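Local coordinates for protein BtGH115A (Bacteroides thetaiotaomicron, PDB 5BY3) that probably removes 4-O-methyl-glucuronic acid side groups from decorated arabinogalactans by hydrolysing alpha-glycosidic linkages, as a family GH115 alpha-glucuronidase, at residues Q487-L492 with Y561-A566. Numbering follows the deposited sequence.
Sequences QEHYRL and YPVQAA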
ATOM      1  N   GLN A 487      -4.869  -5.784  15.577  1.00 40.33           N
ATOM      2  CA  GLN A 487      -6.233  -5.596  15.133  1.00 45.25           C
ATOM      3  C   GLN A 487      -6.838  -4.311  15.710  1.00 44.29           C
ATOM      4  O   GLN A 487      -7.480  -3.542  14.997  1.00 41.78           O
ATOM      5  CB  GLN A 487      -7.077  -6.796  15.508  1.00 46.84           C
ATOM      6  CG  GLN A 487      -6.796  -8.036  14.667  1.00 54.34           C
ATOM      7  CD  GLN A 487      -7.532  -9.261  15.188  1.00 56.00           C
ATOM      8  OE1 GLN A 487      -7.701  -9.436  16.404  1.00 60.59           O
ATOM      9  NE2 GLN A 487      -7.972 -10.117  14.274  1.00 54.39           N
ATOM     10  N   GLU A 488      -6.614  -4.076  16.995  1.00 42.18           N
ATOM     11  CA  GLU A 488      -7.230  -2.941  17.632  1.00 43.10           C
ATOM     12  C   GLU A 488      -6.575  -1.663  17.209  1.00 39.23           C
ATOM     13  O   GLU A 488      -7.267  -0.666  17.103  1.00 45.07           O
ATOM     14  CB  GLU A 488      -7.234  -3.073  19.155  1.00 45.93           C
ATOM     15  CG  GLU A 488      -8.375  -3.946  19.651  1.00 48.57           C
ATOM     16  CD  GLU A 488      -9.730  -3.332  19.368  1.00 53.54           C
ATOM     17  OE1 GLU A 488      -9.957  -2.243  19.983  1.00 45.30           O
ATOM     18  OE2 GLU A 488     -10.521  -3.945  18.554  1.00 47.90           O
ATOM     19  N   HIS A 489      -5.265  -1.732  16.951  1.00 35.48           N
ATOM     20  CA  HIS A 489      -4.409  -0.666  16.375  1.00 32.30           C
ATOM     21  C   HIS A 489      -4.988  -0.180  15.064  1.00 33.78           C
ATOM     22  O   HIS A 489      -5.264   1.030  14.903  1.00 36.02           O
ATOM     23  CB  HIS A 489      -3.024  -1.224  16.154  1.00 30.65           C
ATOM     24  CG  HIS A 489      -2.005  -0.235  15.698  1.00 36.24           C
ATOM     25  ND1 HIS A 489      -1.640   0.867  16.447  1.00 40.71           N
ATOM     26  CD2 HIS A 489      -1.202  -0.227  14.598  1.00 36.95           C
ATOM     27  CE1 HIS A 489      -0.699   1.544  15.802  1.00 38.90           C
ATOM     28  NE2 HIS A 489      -0.404   0.894  14.686  1.00 39.93           N
ATOM     29  N   TYR A 490      -5.229  -1.110  14.143  1.00 30.85           N
ATOM     30  CA  TYR A 490      -5.732  -0.728  12.823  1.00 32.89           C
ATOM     31  C   TYR A 490      -7.174  -0.188  12.842  1.00 35.63           C
ATOM     32  O   TYR A 490      -7.549   0.665  12.034  1.00 39.53           O
ATOM     33  CB  TYR A 490      -5.577  -1.872  11.840  1.00 32.58           C
ATOM     34  CG  TYR A 490      -4.142  -2.278  11.615  1.00 32.33           C
ATOM     35  CD1 TYR A 490      -3.159  -1.321  11.329  1.00 35.42           C
ATOM     36  CD2 TYR A 490      -3.759  -3.609  11.664  1.00 34.56           C
ATOM     37  CE1 TYR A 490      -1.836  -1.685  11.090  1.00 33.19           C
ATOM     38  CE2 TYR A 490      -2.423  -3.987  11.427  1.00 34.77           C
ATOM     39  CZ  TYR A 490      -1.472  -3.013  11.140  1.00 33.05           C
ATOM     40  OH  TYR A 490      -0.136  -3.354  10.925  1.00 39.05           O
ATOM     41  N   ARG A 491      -7.945  -0.637  13.810  1.00 33.68           N
ATOM     42  CA  ARG A 491      -9.341  -0.285  13.901  1.00 39.67           C
ATOM     43  C   ARG A 491      -9.502   1.134  14.469  1.00 40.03           C
ATOM     44  O   ARG A 491     -10.313   1.938  13.962  1.00 37.67           O
ATOM     45  CB  ARG A 491     -10.075  -1.345  14.728  1.00 41.84           C
ATOM     46  CG  ARG A 491     -11.467  -0.965  15.152  1.00 42.12           C
ATOM     47  CD  ARG A 491     -11.820  -1.623  16.481  1.00 41.39           C
ATOM     48  NE  ARG A 491     -12.825  -0.758  17.026  1.00 49.29           N
ATOM     49  CZ  ARG A 491     -12.830  -0.245  18.235  1.00 45.96           C
ATOM     50  NH1 ARG A 491     -11.912  -0.567  19.111  1.00 41.22           N
ATOM     51  NH2 ARG A 491     -13.805   0.586  18.560  1.00 59.09           N
ATOM     52  N   LEU A 492      -8.687   1.456  15.475  1.00 35.61           N
ATOM     53  CA  LEU A 492      -8.733   2.770  16.070  1.00 32.18           C
ATOM     54  C   LEU A 492      -8.100   3.851  15.158  1.00 34.00           C
ATOM     55  O   LEU A 492      -8.541   5.025  15.189  1.00 31.48           O
ATOM     56  CB  LEU A 492      -8.066   2.742  17.434  1.00 30.39           C
ATOM     57  CG  LEU A 492      -8.738   1.986  18.590  1.00 32.67           C
ATOM     58  CD1 LEU A 492      -7.643   1.593  19.549  1.00 33.51           C
ATOM     59  CD2 LEU A 492      -9.825   2.761  19.347  1.00 30.89           C
ATOM     60  N   TYR A 561       7.029   0.340  18.563  1.00 36.69           N
ATOM     61  CA  TYR A 561       7.002   1.735  18.077  1.00 38.05           C
ATOM     62  C   TYR A 561       5.632   2.172  17.543  1.00 40.62           C
ATOM     63  O   TYR A 561       5.160   3.199  18.020  1.00 41.64           O
ATOM     64  CB  TYR A 561       8.127   2.090  17.077  1.00 39.80           C
ATOM     65  CG  TYR A 561       8.172   3.595  16.747  1.00 46.22           C
ATOM     66  CD1 TYR A 561       8.826   4.509  17.604  1.00 44.74           C
ATOM     67  CD2 TYR A 561       7.529   4.109  15.612  1.00 39.27           C
ATOM     68  CE1 TYR A 561       8.846   5.867  17.326  1.00 41.15           C
ATOM     69  CE2 TYR A 561       7.553   5.447  15.337  1.00 38.25           C
ATOM     70  CZ  TYR A 561       8.211   6.327  16.193  1.00 41.61           C
ATOM     71  OH  TYR A 561       8.211   7.677  15.916  1.00 43.36           O
ATOM     72  N   PRO A 562       4.988   1.418  16.586  1.00 38.84           N
ATOM     73  CA  PRO A 562       3.691   1.965  16.093  1.00 35.73           C
ATOM     74  C   PRO A 562       2.563   1.973  17.099  1.00 34.95           C
ATOM     75  O   PRO A 562       1.847   2.964  17.184  1.00 42.10           O
ATOM     76  CB  PRO A 562       3.341   1.101  14.865  1.00 36.70           C
ATOM     77  CG  PRO A 562       4.190  -0.128  14.975  1.00 36.16           C
ATOM     78  CD  PRO A 562       5.404   0.222  15.818  1.00 37.52           C
ATOM     79  N   VAL A 563       2.394   0.920  17.884  1.00 39.64           N
ATOM     80  CA  VAL A 563       1.334   0.934  18.923  1.00 41.05           C
ATOM     81  C   VAL A 563       1.566   2.029  19.978  1.00 43.62           C
ATOM     82  O   VAL A 563       0.621   2.748  20.345  1.00 47.89           O
ATOM     83  CB  VAL A 563       1.049  -0.454  19.596  1.00 41.76           C
ATOM     84  CG1 VAL A 563       0.135  -0.291  20.820  1.00 40.43           C
ATOM     85  CG2 VAL A 563       0.365  -1.404  18.623  1.00 34.25           C
ATOM     86  N   GLN A 564       2.801   2.174  20.452  1.00 41.62           N
ATOM     87  CA  GLN A 564       3.043   3.126  21.519  1.00 39.87           C
ATOM     88  C   GLN A 564       3.149   4.541  20.981  1.00 38.91           C
ATOM     89  O   GLN A 564       2.755   5.508  21.657  1.00 35.38           O
ATOM     90  CB  GLN A 564       4.235   2.721  22.374  1.00 45.32           C
ATOM     91  CG  GLN A 564       4.004   1.454  23.217  1.00 43.64           C
ATOM     92  CD  GLN A 564       5.095   1.218  24.276  1.00 44.84           C
ATOM     93  OE1 GLN A 564       6.291   1.445  24.060  1.00 43.42           O
ATOM     94  NE2 GLN A 564       4.670   0.743  25.425  1.00 44.67           N
ATOM     95  N   ALA A 565       3.633   4.673  19.752  1.00 39.30           N
ATOM     96  CA  ALA A 565       3.637   5.993  19.063  1.00 40.61           C
ATOM     97  C   ALA A 565       2.223   6.501  18.916  1.00 38.18           C
ATOM     98  O   ALA A 565       1.886   7.602  19.338  1.00 40.06           O
ATOM     99  CB  ALA A 565       4.308   5.891  17.707  1.00 43.19           C
ATOM    100  N   ALA A 566       1.371   5.632  18.395  1.00 40.92           N
ATOM    101  CA  ALA A 566      -0.042   5.930  18.236  1.00 39.44           C
ATOM    102  C   ALA A 566      -0.752   6.286  19.550  1.00 41.22           C
ATOM    103  O   ALA A 566      -1.574   7.226  19.586  1.00 40.83           O
ATOM    104  CB  ALA A 566      -0.721   4.767  17.524  1.00 35.54           C
TER
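His489 meets Pro562, Val563 and Ala566 with its side chain alone, and it illustrates how one residue can bridge two helices where the axes of 487-492 and 561-566 come no nearer than 10.7 Å. Its CB, directed at helix 552-580, is 4.2 Å from Val563 CG2. With CG anti to the backbone N (chi1 -174°), the imidazole is carried toward helix 552-580. CG and ND1 then pass beneath the same methyl: Val563 CG2 stands 3.7 Å above the ring plane, displaced toward the rim on the ND1 side, a CH-pi contact over the face. CE1 makes the closest approach, 3.2 Å from Pro562 O, which comes in obliquely. Ala566 CB, 3.7 Å from the same CE1, sits at the ring edge close to its plane. The Pro562 carbonyl also accepts the helical bond from Ala566 N at 3.0 Å, so the imidazole carbon rests beside an oxygen already engaged within its own helix. NE2, the far nitrogen, has Pro562 CB 3.8 Å away, the two side chains crossing at about a right angle. These segments, inclined at 45°, belong to the helical region that follows the last strand of the TIM-barrel-like parallel sheet, and the Pro562 side chain is about 12 Å from the bound nickel ion. Val563 also packs on Leu536 and Val540 of helix 523-543, the same helix that Glu488 and Leu492 touch from the other segment. Away from this contact, on the same helix as His489, Arg491 NH1 forms a salt bridge with Glu488 OE1, meeting the carboxylate on its syn side, while Arg491 NE binds Tyr665 O.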